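Side-chain contacts in precorrin-6A reductase (Rhodobacter capsulatus, PDB 4X7G), which catalyses the NADPH-dependent reduction of a precorrin macrocycle on the route to cobalamin, holding cofactor and reduced precorrin between two Rossmann-fold domains: residues A[48-53]-A[77-82]; A[29-32]-A[37-40]. All coordinates share one frame; numbering follows the deposited sequence.

Contact 1 (A[48-53]-A[77-82]). With NAP (NADP nicotinamide-adenine-dinucleotide phosphate), chain B.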
ATOM      1  N   GLY A  48     -15.331   3.661   1.214  1.00 13.88           N
ATOM      2  CA  GLY A  48     -15.956   3.467  -0.106  1.00 14.25           C
ATOM      3  C   GLY A  48     -15.271   4.266  -1.139  1.00 15.26           C
ATOM      4  O   GLY A  48     -14.566   5.242  -0.869  1.00 15.78           O
ATOM      5  N   GLY A  49     -15.455   3.903  -2.411  1.00 16.77           N
ATOM      6  CA  GLY A  49     -14.966   4.753  -3.467  1.00 16.37           C
ATOM      7  C   GLY A  49     -15.683   6.103  -3.570  1.00 16.44           C
ATOM      8  O   GLY A  49     -16.656   6.306  -2.899  1.00 19.76           O
ATOM      9  N   PHE A  50     -15.125   7.007  -4.340  1.00 15.88           N
ATOM     10  CA  PHE A  50     -15.748   8.295  -4.572  1.00 15.40           C
ATOM     11  C   PHE A  50     -16.644   8.312  -5.850  1.00 18.15           C
ATOM     12  O   PHE A  50     -17.400   9.294  -6.006  1.00 21.07           O
ATOM     13  CB  PHE A  50     -14.706   9.419  -4.706  1.00 15.54           C
ATOM     14  CG  PHE A  50     -13.867   9.588  -3.469  1.00 14.83           C
ATOM     15  CD1 PHE A  50     -14.342  10.393  -2.430  1.00 14.84           C
ATOM     16  CD2 PHE A  50     -12.663   8.968  -3.326  1.00 15.78           C
ATOM     17  CE1 PHE A  50     -13.554  10.557  -1.295  1.00 14.94           C
ATOM     18  CE2 PHE A  50     -11.870   9.159  -2.204  1.00 15.01           C
ATOM     19  CZ  PHE A  50     -12.317   9.930  -1.201  1.00 15.17           C
ATOM     20  N   GLY A  51     -16.520   7.334  -6.726  1.00 18.39           N
ATOM     21  CA  GLY A  51     -17.196   7.486  -8.090  1.00 18.48           C
ATOM     22  C   GLY A  51     -16.323   8.139  -9.090  1.00 19.50           C
ATOM     23  O   GLY A  51     -16.713   9.085  -9.791  1.00 23.22           O
ATOM     24  N   GLY A  52     -15.070   7.719  -9.155  1.00 19.74           N
ATOM     25  CA  GLY A  52     -14.153   8.202 -10.121  1.00 18.98           C
ATOM     26  C   GLY A  52     -13.722   9.682  -9.882  1.00 17.94           C
ATOM     27  O   GLY A  52     -13.903  10.283  -8.766  1.00 18.60           O
ATOM     28  N   VAL A  53     -13.163  10.312 -10.903  1.00 18.21           N
ATOM     29  CA  VAL A  53     -12.638  11.659 -10.799  1.00 18.91           C
ATOM     30  C   VAL A  53     -13.800  12.614 -10.490  1.00 21.16           C
ATOM     31  O   VAL A  53     -13.736  13.442  -9.561  1.00 18.73           O
ATOM     32  CB  VAL A  53     -11.873  12.146 -12.050  1.00 18.76           C
ATOM     33  CG1 VAL A  53     -11.577  13.612 -11.956  1.00 19.65           C
ATOM     34  CG2 VAL A  53     -10.591  11.288 -12.182  1.00 19.94           C
ATOM     35  N   ALA A  77      -2.659   2.893  -8.067  1.00 13.75           N
ATOM     36  CA  ALA A  77      -2.295   3.950  -8.976  1.00 14.12           C
ATOM     37  C   ALA A  77      -3.511   4.628  -9.575  1.00 14.17           C
ATOM     38  O   ALA A  77      -3.388   5.800  -9.940  1.00 14.89           O
ATOM     39  CB  ALA A  77      -1.389   3.411 -10.114  1.00 16.28           C
ATOM     40  N   GLN A  78      -4.634   3.979  -9.598  1.00 14.59           N
ATOM     41  CA  GLN A  78      -5.868   4.594 -10.096  0.50 15.32           C
ATOM     42  C   GLN A  78      -6.341   5.677  -9.116  1.00 15.46           C
ATOM     43  O   GLN A  78      -6.699   6.808  -9.504  1.00 14.91           O
ATOM     44  CB  GLN A  78      -7.041   3.608 -10.283  0.50 15.72           C
ATOM     45  CG  GLN A  78      -8.192   4.219 -11.065  0.50 18.41           C
ATOM     46  CD  GLN A  78      -7.766   4.653 -12.451  0.50 20.24           C
ATOM     47  OE1 GLN A  78      -7.332   3.834 -13.306  0.50 22.63           O
ATOM     48  NE2 GLN A  78      -7.904   5.934 -12.702  0.50 19.05           N
HETATM   49  N   MSE A  79      -6.309   5.341  -7.806  1.00 14.02           N
HETATM   50  CA  MSE A  79      -6.716   6.300  -6.820  1.00 14.04           C
HETATM   51  C   MSE A  79      -5.818   7.494  -6.912  1.00 12.79           C
HETATM   52  O   MSE A  79      -6.238   8.629  -6.841  1.00 14.71           O
HETATM   53  CB  MSE A  79      -6.657   5.667  -5.423  1.00 14.08           C
HETATM   54  CG  MSE A  79      -7.209   6.655  -4.350  1.00 15.27           C
HETATM   55 SE   MSE A  79      -9.088   7.113  -4.390  1.00 16.89          SE
HETATM   56  CE  MSE A  79      -8.902   8.411  -2.999  1.00 30.39           C
ATOM     57  N   SER A  80      -4.519   7.257  -6.950  1.00 12.59           N
ATOM     58  CA  SER A  80      -3.569   8.348  -6.985  1.00 13.42           C
ATOM     59  C   SER A  80      -3.726   9.231  -8.234  1.00 13.46           C
ATOM     60  O   SER A  80      -3.719  10.445  -8.144  1.00 12.94           O
ATOM     61  CB  SER A  80      -2.151   7.876  -6.893  1.00 12.44           C
ATOM     62  OG  SER A  80      -1.854   7.322  -5.565  1.00 12.84           O
ATOM     63  N   ALA A  81      -3.907   8.613  -9.408  1.00 13.45           N
ATOM     64  CA  ALA A  81      -4.223   9.410 -10.621  1.00 14.36           C
ATOM     65  C   ALA A  81      -5.506  10.163 -10.511  1.00 12.85           C
ATOM     66  O   ALA A  81      -5.539  11.340 -10.913  1.00 15.05           O
ATOM     67  CB  ALA A  81      -4.206   8.511 -11.837  1.00 16.05           C
ATOM     68  N   ASN A  82      -6.495   9.562  -9.937  1.00 14.20           N
ATOM     69  CA  ASN A  82      -7.788  10.243  -9.754  1.00 15.62           C
ATOM     70  C   ASN A  82      -7.617  11.453  -8.866  1.00 15.84           C
ATOM     71  O   ASN A  82      -8.203  12.525  -9.103  1.00 15.80           O
ATOM     72  CB  ASN A  82      -8.876   9.382  -9.196  1.00 16.13           C
ATOM     73  CG  ASN A  82      -9.370   8.358 -10.200  1.00 17.58           C
ATOM     74  OD1 ASN A  82      -8.895   8.299 -11.343  1.00 18.29           O
ATOM     75  ND2 ASN A  82     -10.282   7.584  -9.809  1.00 19.36           N
TER
HETATM   76  PA  NAP B 301      -6.658   1.510  -6.928  1.00 15.82           P
HETATM   77  O1A NAP B 301      -6.656   0.386  -7.954  1.00 18.47           O
HETATM   78  O2A NAP B 301      -5.806   2.562  -7.135  1.00 15.80           O
HETATM   79  O5B NAP B 301      -8.077   2.056  -6.687  1.00 17.88           O
HETATM   80  C5B NAP B 301      -9.290   1.623  -7.335  1.00 17.73           C
HETATM   81  C4B NAP B 301     -10.513   2.410  -6.931  1.00 15.94           C
HETATM   82  O4B NAP B 301     -10.757   2.177  -5.474  1.00 16.40           O
HETATM   83  C3B NAP B 301     -10.322   3.904  -6.910  1.00 16.66           C
HETATM   84  O3B NAP B 301     -10.476   4.433  -8.229  1.00 20.16           O
HETATM   85  C2B NAP B 301     -11.289   4.390  -5.911  1.00 16.37           C
HETATM   86  O2B NAP B 301     -12.632   4.224  -6.406  1.00 17.83           O
HETATM   87  C1B NAP B 301     -11.178   3.413  -4.855  1.00 14.98           C
HETATM   88  N9A NAP B 301     -10.169   3.710  -3.802  1.00 14.67           N
HETATM   89  C8A NAP B 301      -8.845   3.340  -3.753  1.00 13.63           C
HETATM   90  N7A NAP B 301      -8.255   3.801  -2.618  1.00 13.82           N
HETATM   91  C5A NAP B 301      -9.234   4.541  -2.014  1.00 12.63           C
HETATM   92  C6A NAP B 301      -9.249   5.290  -0.776  1.00 12.56           C
HETATM   93  N6A NAP B 301      -8.211   5.287   0.074  1.00 13.41           N
HETATM   94  N1A NAP B 301     -10.372   5.949  -0.418  1.00 13.34           N
HETATM   95  C2A NAP B 301     -11.454   5.889  -1.294  1.00 15.07           C
HETATM   96  N3A NAP B 301     -11.599   5.223  -2.439  1.00 13.99           N
HETATM   97  C4A NAP B 301     -10.461   4.546  -2.761  1.00 13.42           C
HETATM   98  O3  NAP B 301      -6.286   0.975  -5.453  1.00 19.20           O
HETATM   99  PN  NAP B 301      -6.354  -0.503  -4.758  1.00 17.41           P
HETATM  100  O1N NAP B 301      -5.111  -1.311  -5.108  1.00 19.51           O
HETATM  101  O2N NAP B 301      -7.661  -1.127  -4.992  1.00 19.97           O
HETATM  102  O5D NAP B 301      -6.135  -0.117  -3.207  1.00 17.56           O
HETATM  103  C5D NAP B 301      -7.275  -0.183  -2.302  1.00 17.48           C
HETATM  104  C4D NAP B 301      -6.843   0.331  -1.017  1.00 16.47           C
HETATM  105  O4D NAP B 301      -5.949  -0.584  -0.411  1.00 18.13           O
HETATM  106  C3D NAP B 301      -6.235   1.754  -1.005  1.00 16.48           C
HETATM  107  O3D NAP B 301      -6.675   2.556   0.102  1.00 17.01           O
HETATM  108  C2D NAP B 301      -4.742   1.459  -0.871  1.00 16.88           C
HETATM  109  O2D NAP B 301      -3.969   2.390  -0.220  1.00 15.31           O
HETATM  110  C1D NAP B 301      -4.779   0.125  -0.077  1.00 17.56           C
HETATM  111  N1N NAP B 301      -3.701  -0.685  -0.407  1.00 15.35           N
HETATM  112  C2N NAP B 301      -3.293  -1.051  -1.453  1.00 31.10           C
HETATM  113  C3N NAP B 301      -2.185  -1.780  -1.209  1.00 28.40           C
HETATM  114  C7N NAP B 301      -1.995  -1.971  -2.695  1.00 29.76           C
HETATM  115  O7N NAP B 301      -3.012  -1.257  -3.200  1.00 18.32           O
HETATM  116  N7N NAP B 301      -0.928  -2.722  -3.217  1.00 17.58           N
HETATM  117  C4N NAP B 301      -1.633  -1.991   0.238  1.00 29.80           C
HETATM  118  C5N NAP B 301      -2.235  -1.509   1.545  1.00 13.88           C
HETATM  119  C6N NAP B 301      -3.266  -0.821   0.940  1.00 28.11           C
HETATM  120  P2B NAP B 301     -13.399   5.483  -7.109  1.00 22.60           P
HETATM  121  O1X NAP B 301     -14.794   4.910  -7.119  1.00 25.32           O
HETATM  122  O2X NAP B 301     -13.174   6.661  -6.354  1.00 21.10           O
HETATM  123  O3X NAP B 301     -12.693   5.863  -8.444  1.00 27.76           O
HETATM  124  O   HOH W   1     -11.806   8.781  -7.273  1.00 20.52           O

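Contact 2 (A[29-32]-A[37-40]). With NAP (NADP nicotinamide-adenine-dinucleotide phosphate), chain B.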
ATOM      1  N   PHE A  29     -10.315  10.706   7.251  1.00 10.26           N
ATOM      2  CA  PHE A  29      -9.557   9.608   6.720  1.00 10.17           C
ATOM      3  C   PHE A  29     -10.378   8.823   5.772  1.00 10.72           C
ATOM      4  O   PHE A  29     -11.590   8.567   6.058  1.00 11.55           O
ATOM      5  CB  PHE A  29      -9.118   8.743   7.894  1.00 10.07           C
ATOM      6  CG  PHE A  29      -8.093   7.680   7.534  1.00 10.62           C
ATOM      7  CD1 PHE A  29      -8.440   6.491   7.002  1.00 11.84           C
ATOM      8  CD2 PHE A  29      -6.768   7.905   7.831  1.00 10.95           C
ATOM      9  CE1 PHE A  29      -7.471   5.509   6.711  1.00 11.69           C
ATOM     10  CE2 PHE A  29      -5.829   6.920   7.534  1.00 10.79           C
ATOM     11  CZ  PHE A  29      -6.191   5.764   7.050  1.00 10.96           C
ATOM     12  N   SER A  30      -9.862   8.339   4.646  1.00 10.31           N
ATOM     13  CA  SER A  30     -10.624   7.598   3.680  1.00 10.96           C
ATOM     14  C   SER A  30     -10.032   6.221   3.417  1.00 10.43           C
ATOM     15  O   SER A  30      -8.867   6.125   2.955  1.00 11.18           O
ATOM     16  CB  SER A  30     -10.712   8.352   2.393  1.00 12.44           C
ATOM     17  OG  SER A  30     -11.495   7.676   1.410  1.00 12.70           O
ATOM     18  N   TYR A  31     -10.859   5.175   3.559  1.00 10.36           N
ATOM     19  CA  TYR A  31     -10.574   3.835   3.044  1.00 11.08           C
ATOM     20  C   TYR A  31     -11.420   3.578   1.789  1.00 11.26           C
ATOM     21  O   TYR A  31     -12.536   4.016   1.693  1.00 12.07           O
ATOM     22  CB  TYR A  31     -10.959   2.801   4.074  1.00 11.12           C
ATOM     23  CG  TYR A  31     -10.078   2.633   5.272  1.00 10.72           C
ATOM     24  CD1 TYR A  31      -8.742   2.183   5.183  1.00 11.15           C
ATOM     25  CD2 TYR A  31     -10.553   2.803   6.609  1.00 11.28           C
ATOM     26  CE1 TYR A  31      -7.956   1.943   6.294  1.00 10.82           C
ATOM     27  CE2 TYR A  31      -9.769   2.581   7.708  1.00 11.60           C
ATOM     28  CZ  TYR A  31      -8.514   2.060   7.547  1.00 10.46           C
ATOM     29  OH  TYR A  31      -7.697   1.703   8.648  1.00 12.53           O
ATOM     30  N   ALA A  32     -10.864   2.757   0.933  1.00 12.54           N
ATOM     31  CA  ALA A  32     -11.607   2.272  -0.232  1.00 13.02           C
ATOM     32  C   ALA A  32     -12.722   1.289   0.135  1.00 12.84           C
ATOM     33  O   ALA A  32     -13.687   1.182  -0.646  1.00 15.16           O
ATOM     34  CB  ALA A  32     -10.642   1.502  -1.131  1.00 15.08           C
ATOM     35  N   ALA A  37     -13.472  -5.277   7.340  1.00 17.82           N
ATOM     36  CA  ALA A  37     -13.567  -4.459   8.526  1.00 19.96           C
ATOM     37  C   ALA A  37     -12.198  -3.774   8.797  1.00 17.32           C
ATOM     38  O   ALA A  37     -11.437  -4.179   9.644  1.00 18.56           O
ATOM     39  CB  ALA A  37     -13.994  -5.314   9.707  1.00 23.07           C
ATOM     40  N   PRO A  38     -11.977  -2.646   8.115  1.00 15.47           N
ATOM     41  CA  PRO A  38     -10.664  -1.980   8.263  1.00 15.67           C
ATOM     42  C   PRO A  38     -10.418  -1.384   9.646  1.00 15.23           C
ATOM     43  O   PRO A  38     -11.405  -1.005  10.325  1.00 18.20           O
ATOM     44  CB  PRO A  38     -10.704  -0.939   7.189  1.00 17.05           C
ATOM     45  CG  PRO A  38     -12.119  -0.617   7.002  1.00 20.01           C
ATOM     46  CD  PRO A  38     -12.789  -1.993   7.128  1.00 17.52           C
ATOM     47  N   VAL A  39      -9.197  -1.379  10.100  1.00 14.40           N
ATOM     48  CA  VAL A  39      -8.926  -0.988  11.466  1.00 15.57           C
ATOM     49  C   VAL A  39      -9.287   0.474  11.675  1.00 14.71           C
ATOM     50  O   VAL A  39      -9.200   1.363  10.818  1.00 15.52           O
ATOM     51  CB  VAL A  39      -7.517  -1.209  11.885  1.00 17.55           C
ATOM     52  CG1 VAL A  39      -7.157  -2.723  11.818  1.00 19.49           C
ATOM     53  CG2 VAL A  39      -6.574  -0.317  11.138  1.00 20.32           C
ATOM     54  N   ALA A  40      -9.698   0.754  12.917  1.00 17.06           N
ATOM     55  CA  ALA A  40     -10.084   2.101  13.289  1.00 15.81           C
ATOM     56  C   ALA A  40      -8.916   3.079  13.217  1.00 14.37           C
ATOM     57  O   ALA A  40      -7.795   2.719  13.389  1.00 17.57           O
ATOM     58  CB  ALA A  40     -10.659   2.095  14.726  1.00 21.02           C
TER
HETATM   59  PA  NAP B 301      -6.658   1.510  -6.928  1.00 15.82           P
HETATM   60  O1A NAP B 301      -6.656   0.386  -7.954  1.00 18.47           O
HETATM   61  O2A NAP B 301      -5.806   2.562  -7.135  1.00 15.80           O
HETATM   62  O5B NAP B 301      -8.077   2.056  -6.687  1.00 17.88           O
HETATM   63  C5B NAP B 301      -9.290   1.623  -7.335  1.00 17.73           C
HETATM   64  C4B NAP B 301     -10.513   2.410  -6.931  1.00 15.94           C
HETATM   65  O4B NAP B 301     -10.757   2.177  -5.474  1.00 16.40           O
HETATM   66  C3B NAP B 301     -10.322   3.904  -6.910  1.00 16.66           C
HETATM   67  O3B NAP B 301     -10.476   4.433  -8.229  1.00 20.16           O
HETATM   68  C2B NAP B 301     -11.289   4.390  -5.911  1.00 16.37           C
HETATM   69  O2B NAP B 301     -12.632   4.224  -6.406  1.00 17.83           O
HETATM   70  C1B NAP B 301     -11.178   3.413  -4.855  1.00 14.98           C
HETATM   71  N9A NAP B 301     -10.169   3.710  -3.802  1.00 14.67           N
HETATM   72  C8A NAP B 301      -8.845   3.340  -3.753  1.00 13.63           C
HETATM   73  N7A NAP B 301      -8.255   3.801  -2.618  1.00 13.82           N
HETATM   74  C5A NAP B 301      -9.234   4.541  -2.014  1.00 12.63           C
HETATM   75  C6A NAP B 301      -9.249   5.290  -0.776  1.00 12.56           C
HETATM   76  N6A NAP B 301      -8.211   5.287   0.074  1.00 13.41           N
HETATM   77  N1A NAP B 301     -10.372   5.949  -0.418  1.00 13.34           N
HETATM   78  C2A NAP B 301     -11.454   5.889  -1.294  1.00 15.07           C
HETATM   79  N3A NAP B 301     -11.599   5.223  -2.439  1.00 13.99           N
HETATM   80  C4A NAP B 301     -10.461   4.546  -2.761  1.00 13.42           C
HETATM   81  O3  NAP B 301      -6.286   0.975  -5.453  1.00 19.20           O
HETATM   82  PN  NAP B 301      -6.354  -0.503  -4.758  1.00 17.41           P
HETATM   83  O1N NAP B 301      -5.111  -1.311  -5.108  1.00 19.51           O
HETATM   84  O2N NAP B 301      -7.661  -1.127  -4.992  1.00 19.97           O
HETATM   85  O5D NAP B 301      -6.135  -0.117  -3.207  1.00 17.56           O
HETATM   86  C5D NAP B 301      -7.275  -0.183  -2.302  1.00 17.48           C
HETATM   87  C4D NAP B 301      -6.843   0.331  -1.017  1.00 16.47           C
HETATM   88  O4D NAP B 301      -5.949  -0.584  -0.411  1.00 18.13           O
HETATM   89  C3D NAP B 301      -6.235   1.754  -1.005  1.00 16.48           C
HETATM   90  O3D NAP B 301      -6.675   2.556   0.102  1.00 17.01           O
HETATM   91  C2D NAP B 301      -4.742   1.459  -0.871  1.00 16.88           C
HETATM   92  O2D NAP B 301      -3.969   2.390  -0.220  1.00 15.31           O
HETATM   93  C1D NAP B 301      -4.779   0.125  -0.077  1.00 17.56           C
HETATM   94  N1N NAP B 301      -3.701  -0.685  -0.407  1.00 15.35           N
HETATM   95  C2N NAP B 301      -3.293  -1.051  -1.453  1.00 31.10           C
HETATM   96  C3N NAP B 301      -2.185  -1.780  -1.209  1.00 28.40           C
HETATM   97  C7N NAP B 301      -1.995  -1.971  -2.695  1.00 29.76           C
HETATM   98  O7N NAP B 301      -3.012  -1.257  -3.200  1.00 18.32           O
HETATM   99  N7N NAP B 301      -0.928  -2.722  -3.217  1.00 17.58           N
HETATM  100  C4N NAP B 301      -1.633  -1.991   0.238  1.00 29.80           C
HETATM  101  C5N NAP B 301      -2.235  -1.509   1.545  1.00 13.88           C
HETATM  102  C6N NAP B 301      -3.266  -0.821   0.940  1.00 28.11           C
HETATM  103  P2B NAP B 301     -13.399   5.483  -7.109  1.00 22.60           P
HETATM  104  O1X NAP B 301     -14.794   4.910  -7.119  1.00 25.32           O
HETATM  105  O2X NAP B 301     -13.174   6.661  -6.354  1.00 21.10           O
HETATM  106  O3X NAP B 301     -12.693   5.863  -8.444  1.00 27.76           O

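Contact 1 (A[48-53]-A[77-82])
Phe-50 and the selenomethionine Met-79 meet in a Met-aromatic contact at the ring's edge: SE lies 5.2 Å from the centroid of the Phe-50 ring and 84° off its normal, with methyl CE near the ring plane. SE also reaches the NADP adenine, 3.3 Å from C4A, because the side chain first extends away from the backbone N (chi1 -175°) and then bends at chi2. Phe-50 CE2 approaches the same base obliquely, 3.4 Å from C2A. Farther along the two segments, CG2 of Val-53 rests 3.5 Å from OD1 of Asn-82. The cofactor joins the segments: Phe-50 N and Gly-51 N bind its 2'-phosphate at O2X and O1X, Met-79 N binds O2A of the diphosphate, and a water links Asn-82 ND2 to O2X. Were Phe-50 cut back to an alanine, Met-79 would probably lose its aromatic neighbour and a gap would open beside C2A. Arg-46 and Tyr-59 also meet the Phe-50 ring, by cation-pi and edge-to-face contacts. The glycine-rich turn after strand 45-47 faces the start of helix 77-90, while Leu-7 of strand 4-7 touches both Phe-50 and Met-79.

Contact 2 (A[29-32]-A[37-40])
Tyr-31 receives the pyrrolidine of Pro-38 over one ring face and reaches the backbone of Val-39 with its hydroxyl. The first is a CH-pi interaction with little offset: Pro-38 CB stands 3.7 Å from the centroid of the Tyr-31 ring, only 12° off the normal. CB covers the ring centre, while CG of the same proline lies out past the rim, 3.8 Å from Tyr-31 CD2. On the opposite face Phe-29, two residues earlier in the strand, sets its CE1 over the ring centre, 3.6 Å above the plane. The Phe-29 ring in turn has Tyr-31 CD1 at its edge, in its plane. Tyr-31 is therefore sandwiched between an aliphatic ring and CE1 of an aromatic one. Its CG lies anti to the carbonyl carbon (chi1 -74°), which carries the ring toward segment 37-40. At the far end, OH donates to Val-39 O over 2.7 Å, approaching with a tilt of 18° from the carbonyl plane; Val-39 CG2 packs 3.4 Å from that OH. Gln-41 NE2 hydrogen-bonds to Tyr-31 OH as well.

The neighbouring Ser-30 binds the NADP adenine, OG donating to N1A over 2.8 Å and its carbonyl O accepting from N6A. On the loop, Val-39 N hydrogen-bonds to the bound precorrin, as does Ala-32 N beyond the strand end. A buried hydroxyl is thus used both as donor and as acceptor, and the groups on the two ring faces probably limit the ring's rotation, fastening a precorrin-binding loop to the strand that reads the adenine.

How the contacts relate
Both contacts border NADP and the sheet of strands 27-31 and 45-47: contact 2 includes the end of strand 27-31, contact 1 the turn after 45-47. In contact 1 buried Met-79 and Asn-82 meet partly exposed Phe-50, Gly-52 and Val-53; in contact 2 buried Tyr-31 meets partly exposed Pro-38 and Val-39. Contact 1 sets backbone amides against phosphates, its direct side-chain contacts being Met-aromatic and van der Waals. Contact 2 uses a CH-pi contact and a direct hydrogen bond, and also borders the precorrin. Their centres are 15 Å apart, yet they touch: Gly-48 N lies 2.9 Å from Tyr-31 O, probably hydrogen-bonded, and Phe-50 CZ packs 3.5 Å from Ser-30 OG.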